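Local structure of F420-reducing hydrogenase, subunit beta (Methanothermobacter marburgensis, 4OMF) at residues L157-F168 against Y171-L181; V199-T207 against T218-G226. The protein probably carries electrons between an iron-sulfur cluster and coenzyme F420 through its bound FAD, as the flavin-bearing beta subunit of F420-reducing hydrogenase. One frame throughout, in Å; residues are numbered along the deposited sequence.

Contact 1 (L157-F168 against Y171-L181)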
ATOM      1  N   LEU C 157      28.015  15.556  23.784  1.00 20.07           N
ATOM      2  CA  LEU C 157      29.073  16.512  24.143  1.00 20.99           C
ATOM      3  C   LEU C 157      29.029  17.802  23.320  1.00 22.08           C
ATOM      4  O   LEU C 157      29.715  18.763  23.655  1.00 20.43           O
ATOM      5  CB  LEU C 157      30.460  15.871  23.990  1.00 20.89           C
ATOM      6  CG  LEU C 157      31.054  15.207  25.241  1.00 21.69           C
ATOM      7  CD1 LEU C 157      30.178  14.066  25.700  1.00 25.05           C
ATOM      8  CD2 LEU C 157      32.457  14.711  24.951  1.00 22.07           C
ATOM      9  N   VAL C 158      28.242  17.825  22.242  1.00 20.24           N
ATOM     10  CA  VAL C 158      28.157  19.026  21.381  1.00 19.05           C
ATOM     11  C   VAL C 158      27.212  20.084  21.969  1.00 19.02           C
ATOM     12  O   VAL C 158      26.016  19.822  22.151  1.00 21.64           O
ATOM     13  CB  VAL C 158      27.700  18.648  19.954  1.00 23.15           C
ATOM     14  CG1 VAL C 158      27.446  19.892  19.113  1.00 22.44           C
ATOM     15  CG2 VAL C 158      28.762  17.736  19.294  1.00 20.47           C
ATOM     16  N   GLU C 159      27.752  21.257  22.306  1.00 19.36           N
ATOM     17  CA  GLU C 159      26.936  22.362  22.808  1.00 20.27           C
ATOM     18  C   GLU C 159      26.415  23.267  21.693  1.00 21.45           C
ATOM     19  O   GLU C 159      25.373  23.905  21.843  1.00 23.28           O
ATOM     20  CB  GLU C 159      27.729  23.202  23.820  1.00 24.71           C
ATOM     21  CG  GLU C 159      28.087  22.391  25.057  1.00 30.92           C
ATOM     22  CD  GLU C 159      28.691  23.212  26.179  1.00 43.08           C
ATOM     23  OE1 GLU C 159      29.112  24.362  25.934  1.00 43.43           O
ATOM     24  OE2 GLU C 159      28.752  22.688  27.315  1.00 43.37           O
ATOM     25  N   LYS C 160      27.144  23.326  20.582  1.00 21.03           N
ATOM     26  CA  LYS C 160      26.737  24.127  19.418  1.00 18.30           C
ATOM     27  C   LYS C 160      27.436  23.562  18.173  1.00 20.76           C
ATOM     28  O   LYS C 160      28.563  23.106  18.266  1.00 18.86           O
ATOM     29  CB  LYS C 160      27.101  25.612  19.604  1.00 21.12           C
ATOM     30  CG  LYS C 160      26.573  26.534  18.489  1.00 18.75           C
ATOM     31  CD  LYS C 160      26.979  28.001  18.704  1.00 22.01           C
ATOM     32  CE  LYS C 160      26.246  28.922  17.716  1.00 22.80           C
ATOM     33  NZ  LYS C 160      26.731  30.324  17.751  1.00 21.23           N
ATOM     34  N   MET C 161      26.778  23.601  17.021  1.00 21.72           N
ATOM     35  CA  MET C 161      27.458  23.295  15.764  1.00 20.39           C
ATOM     36  C   MET C 161      27.329  24.509  14.841  1.00 20.69           C
ATOM     37  O   MET C 161      26.413  25.317  14.995  1.00 21.78           O
ATOM     38  CB  MET C 161      26.898  22.021  15.109  1.00 18.23           C
ATOM     39  CG  MET C 161      25.389  22.028  14.851  1.00 23.17           C
ATOM     40  SD  MET C 161      24.808  20.436  14.179  1.00 24.75           S
ATOM     41  CE  MET C 161      25.285  19.289  15.468  1.00 22.08           C
ATOM     42  N   ASP C 162      28.260  24.637  13.899  1.00 23.48           N
ATOM     43  CA  ASP C 162      28.297  25.806  13.017  1.00 20.16           C
ATOM     44  C   ASP C 162      29.048  25.440  11.741  1.00 26.32           C
ATOM     45  O   ASP C 162      29.887  24.536  11.733  1.00 26.53           O
ATOM     46  CB  ASP C 162      28.981  26.982  13.727  1.00 18.70           C
ATOM     47  CG  ASP C 162      28.540  28.337  13.189  1.00 34.18           C
ATOM     48  OD1 ASP C 162      27.723  28.366  12.241  1.00 32.04           O
ATOM     49  OD2 ASP C 162      29.004  29.366  13.733  1.00 41.78           O
ATOM     50  N   ILE C 163      28.732  26.134  10.659  1.00 23.12           N
ATOM     51  CA  ILE C 163      29.420  25.941   9.387  1.00 19.69           C
ATOM     52  C   ILE C 163      29.830  27.318   8.897  1.00 26.20           C
ATOM     53  O   ILE C 163      29.050  28.263   8.969  1.00 29.15           O
ATOM     54  CB  ILE C 163      28.520  25.226   8.347  1.00 27.02           C
ATOM     55  CG1 ILE C 163      28.310  23.767   8.759  1.00 25.10           C
ATOM     56  CG2 ILE C 163      29.116  25.347   6.932  1.00 22.01           C
ATOM     57  CD1 ILE C 163      27.363  22.963   7.872  1.00 26.00           C
ATOM     58  N   GLY C 164      31.066  27.447   8.441  1.00 24.15           N
ATOM     59  CA  GLY C 164      31.553  28.730   7.967  1.00 28.67           C
ATOM     60  C   GLY C 164      33.052  28.736   7.816  1.00 27.57           C
ATOM     61  O   GLY C 164      33.754  27.900   8.397  1.00 26.05           O
ATOM     62  N   LYS C 165      33.546  29.684   7.020  1.00 25.09           N
ATOM     63  CA  LYS C 165      34.969  29.841   6.777  1.00 28.80           C
ATOM     64  C   LYS C 165      35.657  28.520   6.405  1.00 29.18           C
ATOM     65  O   LYS C 165      36.772  28.236   6.847  1.00 28.62           O
ATOM     66  CB  LYS C 165      35.640  30.468   8.004  1.00 38.07           C
ATOM     67  CG  LYS C 165      34.971  31.774   8.436  1.00 44.79           C
ATOM     68  CD  LYS C 165      35.791  32.518   9.482  1.00 46.51           C
ATOM     69  CE  LYS C 165      34.982  33.650  10.125  1.00 48.50           C
ATOM     70  NZ  LYS C 165      33.859  33.162  10.995  1.00 49.65           N
ATOM     71  N   GLY C 166      34.977  27.726   5.589  1.00 26.35           N
ATOM     72  CA  GLY C 166      35.555  26.526   5.027  1.00 26.95           C
ATOM     73  C   GLY C 166      35.550  25.326   5.955  1.00 27.29           C
ATOM     74  O   GLY C 166      36.165  24.318   5.642  1.00 24.99           O
ATOM     75  N   LYS C 167      34.844  25.426   7.082  1.00 27.66           N
ATOM     76  CA  LYS C 167      34.896  24.367   8.097  1.00 24.88           C
ATOM     77  C   LYS C 167      33.539  24.044   8.672  1.00 23.23           C
ATOM     78  O   LYS C 167      32.639  24.882   8.665  1.00 23.99           O
ATOM     79  CB  LYS C 167      35.833  24.764   9.248  1.00 27.62           C
ATOM     80  CG  LYS C 167      37.263  25.066   8.833  1.00 29.74           C
ATOM     81  CD  LYS C 167      38.076  25.604  10.002  1.00 33.23           C
ATOM     82  CE  LYS C 167      39.458  26.050   9.545  1.00 39.78           C
ATOM     83  NZ  LYS C 167      40.273  26.487  10.707  1.00 47.89           N
ATOM     84  N   PHE C 168      33.413  22.809   9.151  1.00 19.60           N
ATOM     85  CA  PHE C 168      32.332  22.378  10.038  1.00 20.34           C
ATOM     86  C   PHE C 168      32.883  22.495  11.457  1.00 24.80           C
ATOM     87  O   PHE C 168      33.985  22.018  11.718  1.00 22.51           O
ATOM     88  CB  PHE C 168      31.930  20.936   9.706  1.00 21.29           C
ATOM     89  CG  PHE C 168      30.786  20.401  10.517  1.00 23.23           C
ATOM     90  CD1 PHE C 168      29.477  20.637  10.131  1.00 25.72           C
ATOM     91  CD2 PHE C 168      31.021  19.616  11.631  1.00 30.76           C
ATOM     92  CE1 PHE C 168      28.412  20.126  10.875  1.00 29.32           C
ATOM     93  CE2 PHE C 168      29.963  19.113  12.383  1.00 26.95           C
ATOM     94  CZ  PHE C 168      28.665  19.375  12.006  1.00 27.30           C
ATOM     95  N   TYR C 171      31.360  22.895  19.031  1.00 20.05           N
ATOM     96  CA  TYR C 171      31.761  23.449  20.312  1.00 20.27           C
ATOM     97  C   TYR C 171      31.373  22.488  21.434  1.00 20.30           C
ATOM     98  O   TYR C 171      30.212  22.081  21.529  1.00 22.67           O
ATOM     99  CB  TYR C 171      31.089  24.803  20.516  1.00 24.29           C
ATOM    100  CG  TYR C 171      31.558  25.817  19.504  1.00 27.84           C
ATOM    101  CD1 TYR C 171      32.622  26.657  19.787  1.00 30.34           C
ATOM    102  CD2 TYR C 171      30.956  25.913  18.257  1.00 29.97           C
ATOM    103  CE1 TYR C 171      33.070  27.585  18.857  1.00 37.04           C
ATOM    104  CE2 TYR C 171      31.395  26.833  17.323  1.00 30.97           C
ATOM    105  CZ  TYR C 171      32.448  27.666  17.628  1.00 36.06           C
ATOM    106  OH  TYR C 171      32.885  28.590  16.701  1.00 38.77           O
ATOM    107  N   THR C 172      32.340  22.119  22.265  1.00 23.81           N
ATOM    108  CA  THR C 172      32.041  21.286  23.427  1.00 28.81           C
ATOM    109  C   THR C 172      32.173  22.138  24.691  1.00 39.45           C
ATOM    110  O   THR C 172      32.375  23.351  24.593  1.00 43.28           O
ATOM    111  CB  THR C 172      32.960  20.052  23.514  1.00 25.87           C
ATOM    112  OG1 THR C 172      34.300  20.462  23.822  1.00 29.39           O
ATOM    113  CG2 THR C 172      32.949  19.278  22.217  1.00 23.89           C
ATOM    114  N   GLN C 173      32.072  21.532  25.874  1.00 35.04           N
ATOM    115  CA  GLN C 173      32.058  22.343  27.092  1.00 33.92           C
ATOM    116  C   GLN C 173      33.344  23.152  27.271  1.00 39.10           C
ATOM    117  O   GLN C 173      33.335  24.193  27.950  1.00 37.47           O
ATOM    118  CB  GLN C 173      31.801  21.487  28.339  1.00 28.23           C
ATOM    119  CG  GLN C 173      32.650  20.251  28.503  1.00 25.92           C
ATOM    120  CD  GLN C 173      32.239  19.472  29.766  1.00 34.70           C
ATOM    121  OE1 GLN C 173      31.159  19.702  30.329  1.00 33.91           O
ATOM    122  NE2 GLN C 173      33.102  18.566  30.212  1.00 24.96           N
ATOM    123  N   ASP C 174      34.435  22.706  26.647  1.00 40.13           N
ATOM    124  CA  ASP C 174      35.696  23.445  26.758  1.00 43.13           C
ATOM    125  C   ASP C 174      36.621  23.366  25.537  1.00 45.82           C
ATOM    126  O   ASP C 174      37.822  23.623  25.654  1.00 51.85           O
ATOM    127  CB  ASP C 174      36.461  22.952  27.985  1.00 49.08           C
ATOM    128  CG  ASP C 174      36.933  21.512  27.841  1.00 48.74           C
ATOM    129  OD1 ASP C 174      36.588  20.861  26.821  1.00 43.43           O
ATOM    130  OD2 ASP C 174      37.644  21.038  28.758  1.00 40.64           O
ATOM    131  N   ASP C 175      36.079  23.008  24.378  1.00 42.40           N
ATOM    132  CA  ASP C 175      36.912  22.715  23.211  1.00 40.07           C
ATOM    133  C   ASP C 175      36.204  23.074  21.906  1.00 35.41           C
ATOM    134  O   ASP C 175      34.991  22.939  21.806  1.00 35.03           O
ATOM    135  CB  ASP C 175      37.289  21.234  23.216  1.00 45.51           C
ATOM    136  CG  ASP C 175      38.543  20.940  22.432  1.00 51.81           C
ATOM    137  OD1 ASP C 175      39.004  21.827  21.685  1.00 54.27           O
ATOM    138  OD2 ASP C 175      39.067  19.811  22.577  1.00 52.44           O
ATOM    139  N   VAL C 176      36.965  23.523  20.907  1.00 30.82           N
ATOM    140  CA  VAL C 176      36.409  23.808  19.582  1.00 24.13           C
ATOM    141  C   VAL C 176      37.047  22.859  18.581  1.00 29.11           C
ATOM    142  O   VAL C 176      38.261  22.869  18.407  1.00 27.87           O
ATOM    143  CB  VAL C 176      36.656  25.277  19.154  1.00 31.77           C
ATOM    144  CG1 VAL C 176      36.047  25.557  17.769  1.00 25.55           C
ATOM    145  CG2 VAL C 176      36.096  26.248  20.200  1.00 29.85           C
ATOM    146  N   LEU C 177      36.240  22.014  17.952  1.00 22.82           N
ATOM    147  CA  LEU C 177      36.765  20.997  17.038  1.00 22.07           C
ATOM    148  C   LEU C 177      36.280  21.273  15.625  1.00 24.53           C
ATOM    149  O   LEU C 177      35.129  21.675  15.429  1.00 26.16           O
ATOM    150  CB  LEU C 177      36.312  19.594  17.469  1.00 24.32           C
ATOM    151  CG  LEU C 177      36.599  19.229  18.921  1.00 29.46           C
ATOM    152  CD1 LEU C 177      35.861  17.962  19.312  1.00 29.15           C
ATOM    153  CD2 LEU C 177      38.091  19.041  19.091  1.00 27.53           C
ATOM    154  N   THR C 178      37.128  21.048  14.630  1.00 24.70           N
ATOM    155  CA  THR C 178      36.699  21.337  13.259  1.00 23.84           C
ATOM    156  C   THR C 178      37.107  20.263  12.257  1.00 24.54           C
ATOM    157  O   THR C 178      38.037  19.477  12.489  1.00 28.04           O
ATOM    158  CB  THR C 178      37.262  22.694  12.753  1.00 28.25           C
ATOM    159  OG1 THR C 178      38.689  22.613  12.667  1.00 30.30           O
ATOM    160  CG2 THR C 178      36.891  23.837  13.696  1.00 29.10           C
ATOM    161  N   LEU C 179      36.392  20.266  11.139  1.00 23.45           N
ATOM    162  CA  LEU C 179      36.683  19.465   9.960  1.00 26.01           C
ATOM    163  C   LEU C 179      36.669  20.408   8.760  1.00 30.53           C
ATOM    164  O   LEU C 179      35.868  21.342   8.729  1.00 26.44           O
ATOM    165  CB  LEU C 179      35.630  18.365   9.746  1.00 25.70           C
ATOM    166  CG  LEU C 179      35.526  17.193  10.701  1.00 29.23           C
ATOM    167  CD1 LEU C 179      34.293  16.357  10.351  1.00 28.99           C
ATOM    168  CD2 LEU C 179      36.787  16.334  10.660  1.00 31.92           C
ATOM    169  N   PRO C 180      37.530  20.159   7.761  1.00 25.53           N
ATOM    170  CA  PRO C 180      37.370  20.919   6.510  1.00 24.70           C
ATOM    171  C   PRO C 180      36.005  20.634   5.906  1.00 26.62           C
ATOM    172  O   PRO C 180      35.558  19.481   5.903  1.00 25.21           O
ATOM    173  CB  PRO C 180      38.497  20.385   5.610  1.00 26.73           C
ATOM    174  CG  PRO C 180      39.472  19.700   6.559  1.00 28.59           C
ATOM    175  CD  PRO C 180      38.655  19.207   7.716  1.00 22.66           C
ATOM    176  N   LEU C 181      35.326  21.657   5.416  1.00 24.62           N
ATOM    177  CA  LEU C 181      33.969  21.444   4.936  1.00 27.27           C
ATOM    178  C   LEU C 181      33.962  20.502   3.728  1.00 25.19           C
ATOM    179  O   LEU C 181      33.024  19.727   3.537  1.00 27.52           O
ATOM    180  CB  LEU C 181      33.325  22.781   4.587  1.00 28.11           C
ATOM    181  CG  LEU C 181      31.811  22.825   4.458  1.00 32.29           C
ATOM    182  CD1 LEU C 181      31.146  22.324   5.722  1.00 28.90           C
ATOM    183  CD2 LEU C 181      31.405  24.262   4.163  1.00 32.11           C
TER
HETATM  184  O   HOH W   1      30.805  19.038  26.161  1.00 25.29           O
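The carbonyl oxygen of Y171 is held by two neighbouring amides: E159 N reaches Y171 O at 2.7 Å, while K160 N adds a weak bond. Two residues facing one make a classic beta bulge, and Y171 N answers with an almost straight 2.9 Å bond to K160 O. That same oxygen also lies at the edge of the Y171 ring, in its plane, beside CD2; the methylene CB of K160 packs nearby, and its extended chain carries NZ on to the backbone of Q24. Beyond the bulge, water 1 accepts from Q173 N and donates to L157 O, linking the two backbones.

At the far end F168 and L179 exchange a pair of backbone bonds, F168 N to L179 O measuring 2.9 Å. L181 N then binds G166 O at 2.8 Å from above the carbonyl plane. A chi1 of -163° swings the branched end of L181 opposite its own N and sets both methyls against I163, CD2 lying 3.8 Å from I163 CG2. G166 has positive phi, which suits glycine in the type I' turn G164-K167. This tight turn joins strand 160-164 to the middle strand 167-171, which pairs in turn with 176-180: a three-stranded antiparallel meander.

Contact 2 (V199-T207 against T218-G226). With KEN (N,N-dimethylmethanamine), chain P.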
ATOM      1  N   VAL C 199      19.778  31.776  -0.810  1.00 21.34           N
ATOM      2  CA  VAL C 199      19.371  32.749   0.192  1.00 20.15           C
ATOM      3  C   VAL C 199      17.862  32.776   0.419  1.00 19.66           C
ATOM      4  O   VAL C 199      17.320  33.801   0.839  1.00 23.05           O
ATOM      5  CB  VAL C 199      19.855  34.173  -0.174  1.00 22.61           C
ATOM      6  CG1 VAL C 199      21.367  34.308   0.049  1.00 24.09           C
ATOM      7  CG2 VAL C 199      19.492  34.533  -1.610  1.00 21.66           C
ATOM      8  N   ALA C 200      17.195  31.647   0.188  1.00 20.02           N
ATOM      9  CA  ALA C 200      15.746  31.544   0.423  1.00 17.40           C
ATOM     10  C   ALA C 200      15.017  32.680  -0.302  1.00 23.16           C
ATOM     11  O   ALA C 200      14.415  33.544   0.328  1.00 21.51           O
ATOM     12  CB  ALA C 200      15.422  31.573   1.924  1.00 19.00           C
ATOM     13  N   GLU C 201      15.102  32.668  -1.626  1.00 20.54           N
ATOM     14  CA  GLU C 201      14.625  33.761  -2.456  1.00 19.10           C
ATOM     15  C   GLU C 201      13.128  34.024  -2.381  1.00 23.31           C
ATOM     16  O   GLU C 201      12.689  35.100  -2.763  1.00 22.40           O
ATOM     17  CB  GLU C 201      15.014  33.498  -3.912  1.00 21.44           C
ATOM     18  CG  GLU C 201      16.530  33.451  -4.113  1.00 20.38           C
ATOM     19  CD  GLU C 201      16.947  33.031  -5.512  1.00 33.24           C
ATOM     20  OE1 GLU C 201      16.169  33.275  -6.462  1.00 36.02           O
ATOM     21  OE2 GLU C 201      18.057  32.457  -5.657  1.00 31.99           O
ATOM     22  N   LEU C 202      12.338  33.056  -1.912  1.00 19.36           N
ATOM     23  CA  LEU C 202      10.890  33.237  -1.932  1.00 20.23           C
ATOM     24  C   LEU C 202      10.310  33.556  -0.548  1.00 22.51           C
ATOM     25  O   LEU C 202       9.093  33.646  -0.386  1.00 18.29           O
ATOM     26  CB  LEU C 202      10.207  31.986  -2.519  1.00 21.90           C
ATOM     27  CG  LEU C 202      10.626  31.688  -3.974  1.00 21.72           C
ATOM     28  CD1 LEU C 202      10.001  30.403  -4.528  1.00 25.71           C
ATOM     29  CD2 LEU C 202      10.296  32.858  -4.870  1.00 27.37           C
ATOM     30  N   ALA C 203      11.175  33.723   0.454  1.00 21.90           N
ATOM     31  CA  ALA C 203      10.707  33.994   1.809  1.00 18.97           C
ATOM     32  C   ALA C 203      10.264  35.452   1.945  1.00 18.14           C
ATOM     33  O   ALA C 203      10.620  36.289   1.116  1.00 18.35           O
ATOM     34  CB  ALA C 203      11.802  33.684   2.834  1.00 18.49           C
ATOM     35  N   ASP C 204       9.517  35.764   2.997  1.00 19.83           N
ATOM     36  CA  ASP C 204       9.194  37.163   3.271  1.00 19.52           C
ATOM     37  C   ASP C 204      10.441  37.974   3.643  1.00 17.17           C
ATOM     38  O   ASP C 204      10.610  39.104   3.180  1.00 19.39           O
ATOM     39  CB  ASP C 204       8.186  37.276   4.390  1.00 19.39           C
ATOM     40  CG  ASP C 204       6.821  36.769   3.990  1.00 23.46           C
ATOM     41  OD1 ASP C 204       6.368  37.082   2.863  1.00 25.42           O
ATOM     42  OD2 ASP C 204       6.200  36.078   4.810  1.00 23.03           O
ATOM     43  N   VAL C 205      11.244  37.403   4.544  1.00 22.72           N
ATOM     44  CA  VAL C 205      12.534  37.942   5.001  1.00 21.90           C
ATOM     45  C   VAL C 205      13.464  36.752   5.031  1.00 22.28           C
ATOM     46  O   VAL C 205      13.051  35.692   5.499  1.00 22.24           O
ATOM     47  CB  VAL C 205      12.486  38.517   6.434  1.00 28.70           C
ATOM     48  CG1 VAL C 205      13.737  39.330   6.733  1.00 25.57           C
ATOM     49  CG2 VAL C 205      11.256  39.308   6.671  1.00 40.55           C
ATOM     50  N   SER C 206      14.701  36.916   4.571  1.00 20.96           N
ATOM     51  CA  SER C 206      15.659  35.810   4.567  1.00 19.35           C
ATOM     52  C   SER C 206      16.889  36.166   5.407  1.00 18.18           C
ATOM     53  O   SER C 206      17.340  37.307   5.386  1.00 22.92           O
ATOM     54  CB  SER C 206      16.087  35.472   3.134  1.00 20.51           C
ATOM     55  OG  SER C 206      14.975  35.255   2.275  1.00 19.92           O
ATOM     56  N   THR C 207      17.437  35.207   6.148  1.00 19.57           N
ATOM     57  CA  THR C 207      18.567  35.548   6.995  1.00 18.96           C
ATOM     58  C   THR C 207      19.569  34.398   7.115  1.00 20.14           C
ATOM     59  O   THR C 207      19.217  33.228   6.970  1.00 20.40           O
ATOM     60  CB  THR C 207      18.048  36.026   8.403  1.00 23.76           C
ATOM     61  OG1 THR C 207      19.129  36.494   9.222  1.00 21.74           O
ATOM     62  CG2 THR C 207      17.313  34.905   9.120  1.00 20.93           C
ATOM     63  N   THR C 218      23.083  38.546   8.132  1.00 21.55           N
ATOM     64  CA  THR C 218      22.747  39.272   6.912  1.00 23.50           C
ATOM     65  C   THR C 218      21.264  39.064   6.624  1.00 24.30           C
ATOM     66  O   THR C 218      20.809  37.929   6.435  1.00 23.56           O
ATOM     67  CB  THR C 218      23.602  38.802   5.734  1.00 27.01           C
ATOM     68  OG1 THR C 218      24.993  38.938   6.074  1.00 26.87           O
ATOM     69  CG2 THR C 218      23.287  39.604   4.487  1.00 25.43           C
ATOM     70  N   VAL C 219      20.512  40.166   6.635  1.00 21.94           N
ATOM     71  CA  VAL C 219      19.048  40.123   6.590  1.00 23.32           C
ATOM     72  C   VAL C 219      18.523  40.756   5.308  1.00 20.15           C
ATOM     73  O   VAL C 219      18.716  41.944   5.067  1.00 24.52           O
ATOM     74  CB  VAL C 219      18.426  40.874   7.791  1.00 24.21           C
ATOM     75  CG1 VAL C 219      16.900  40.808   7.747  1.00 22.87           C
ATOM     76  CG2 VAL C 219      18.944  40.310   9.103  1.00 21.37           C
ATOM     77  N   ILE C 220      17.843  39.951   4.510  1.00 23.03           N
ATOM     78  CA  ILE C 220      17.317  40.385   3.221  1.00 21.64           C
ATOM     79  C   ILE C 220      15.798  40.485   3.320  1.00 24.04           C
ATOM     80  O   ILE C 220      15.138  39.460   3.485  1.00 24.38           O
ATOM     81  CB  ILE C 220      17.688  39.376   2.122  1.00 22.26           C
ATOM     82  CG1 ILE C 220      19.209  39.275   1.963  1.00 25.88           C
ATOM     83  CG2 ILE C 220      17.043  39.772   0.802  1.00 22.91           C
ATOM     84  CD1 ILE C 220      19.638  38.076   1.123  1.00 25.82           C
ATOM     85  N   THR C 221      15.236  41.695   3.259  1.00 24.63           N
ATOM     86  CA  THR C 221      13.775  41.812   3.259  1.00 20.69           C
ATOM     87  C   THR C 221      13.289  41.755   1.815  1.00 21.69           C
ATOM     88  O   THR C 221      13.944  42.277   0.921  1.00 23.89           O
ATOM     89  CB  THR C 221      13.265  43.111   3.944  1.00 23.00           C
ATOM     90  OG1 THR C 221      13.902  44.242   3.365  1.00 27.81           O
ATOM     91  CG2 THR C 221      13.577  43.088   5.435  1.00 29.00           C
ATOM     92  N   ARG C 222      12.150  41.105   1.583  1.00 22.65           N
ATOM     93  CA  ARG C 222      11.705  40.845   0.222  1.00 19.85           C
ATOM     94  C   ARG C 222      10.264  41.285  -0.057  1.00 21.38           C
ATOM     95  O   ARG C 222      10.021  42.082  -0.970  1.00 26.33           O
ATOM     96  CB  ARG C 222      11.855  39.345  -0.108  1.00 20.98           C
ATOM     97  CG  ARG C 222      13.254  38.764   0.123  1.00 22.18           C
ATOM     98  CD  ARG C 222      13.370  37.318  -0.405  1.00 20.10           C
ATOM     99  NE  ARG C 222      14.712  36.759  -0.190  1.00 22.92           N
ATOM    100  CZ  ARG C 222      15.734  36.919  -1.026  1.00 25.65           C
ATOM    101  NH1 ARG C 222      15.593  37.626  -2.154  1.00 22.24           N
ATOM    102  NH2 ARG C 222      16.911  36.368  -0.737  1.00 24.68           N
ATOM    103  N   THR C 223       9.301  40.764   0.689  1.00 19.45           N
ATOM    104  CA  THR C 223       7.897  41.076   0.421  1.00 23.21           C
ATOM    105  C   THR C 223       7.457  42.269   1.265  1.00 27.27           C
ATOM    106  O   THR C 223       8.169  42.663   2.187  1.00 25.65           O
ATOM    107  CB  THR C 223       6.998  39.900   0.741  1.00 20.90           C
ATOM    108  OG1 THR C 223       7.140  39.603   2.135  1.00 24.66           O
ATOM    109  CG2 THR C 223       7.373  38.667  -0.081  1.00 21.93           C
ATOM    110  N   ASP C 224       6.290  42.843   0.964  1.00 29.64           N
ATOM    111  CA  ASP C 224       5.761  43.933   1.788  1.00 33.59           C
ATOM    112  C   ASP C 224       5.669  43.515   3.265  1.00 32.95           C
ATOM    113  O   ASP C 224       6.042  44.281   4.157  1.00 29.55           O
ATOM    114  CB  ASP C 224       4.379  44.393   1.288  1.00 38.04           C
ATOM    115  CG  ASP C 224       4.435  45.067  -0.084  1.00 44.33           C
ATOM    116  OD1 ASP C 224       5.547  45.379  -0.564  1.00 42.47           O
ATOM    117  OD2 ASP C 224       3.355  45.295  -0.680  1.00 46.77           O
ATOM    118  N   ALA C 225       5.197  42.295   3.509  1.00 33.14           N
ATOM    119  CA  ALA C 225       5.045  41.783   4.859  1.00 27.54           C
ATOM    120  C   ALA C 225       6.403  41.637   5.547  1.00 29.25           C
ATOM    121  O   ALA C 225       6.587  42.027   6.706  1.00 27.93           O
ATOM    122  CB  ALA C 225       4.315  40.447   4.829  1.00 29.23           C
ATOM    123  N   GLY C 226       7.358  41.080   4.822  1.00 24.10           N
ATOM    124  CA  GLY C 226       8.692  40.889   5.355  1.00 23.04           C
ATOM    125  C   GLY C 226       9.382  42.179   5.738  1.00 24.98           C
ATOM    126  O   GLY C 226       9.910  42.331   6.853  1.00 27.66           O
TER
HETATM  127  CA1 KEN P 403       3.544  37.177   2.388  1.00 39.06           C
HETATM  128  CB1 KEN P 403       1.921  35.263   2.254  1.00 45.87           C
HETATM  129  CC1 KEN P 403       3.934  35.020   3.655  1.00 30.60           C
HETATM  130  NE1 KEN P 403       2.906  36.004   3.130  1.00 43.21           N
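Strands 205-207 and 218-221 run antiparallel, their axes 4.7 Å apart, with S206 and I220 as the hydrogen-bonded pair: S206 N to I220 O and I220 N to S206 O are both 2.8 Å. On one face the branched V205 and V219 meet through their CG1 methyls at 3.6 Å, a good use of beta-branched residues in a buried sheet. S206 lies on the other face, where its OG accepts a nearly straight 2.9 Å bond from R222 NE, in the guanidinium plane, and donates to A200 O. R222 NH2 also binds V199 O, 3.0 Å away, from above that carbonyl's plane. E201 CA and I220 CG2 cover opposite faces of the guanidinium, and NH1 continues to the backbone of T5 and L3. This hairpin, two interior strands of the mixed sheet between 126-132 and 8-14, leads into helix 224-235, whose N-cap is T223: its OG1 accepts from G226 N. A leucine in place of R222 would probably leave V199 O and S206 OG without their donor and the 199-203 loop less firmly tied. D204 O takes both R222 N and T223 N, while its side chain, less surely placed, lines the N,N-dimethylmethanamine pocket with R110. G226 CA passes 3.3 Å from V205 CG2, where a side chain would collide with D204 O.

Overall arrangement
The two contacts follow one another in the chain but lie on opposite sides of its centre, about 28 Å apart between centres and not touching. Each involves an antiparallel hairpin, yet in different sheets: contact 1 belongs to a separate three-stranded sheet and is only partly buried, whereas contact 2 sits in the interior of the large mixed sheet. Their chemistry follows. Contact 1 depends mostly on backbone bonds, with a bridging water and long polar chains along its exposed margin. Contact 2 adds buried side-chain bonding, in which an arginine serves loop carbonyls and a serine, and a threonine caps a helix. In contact 2 the side chain of T207 also comes within about 4 Å of the FAD.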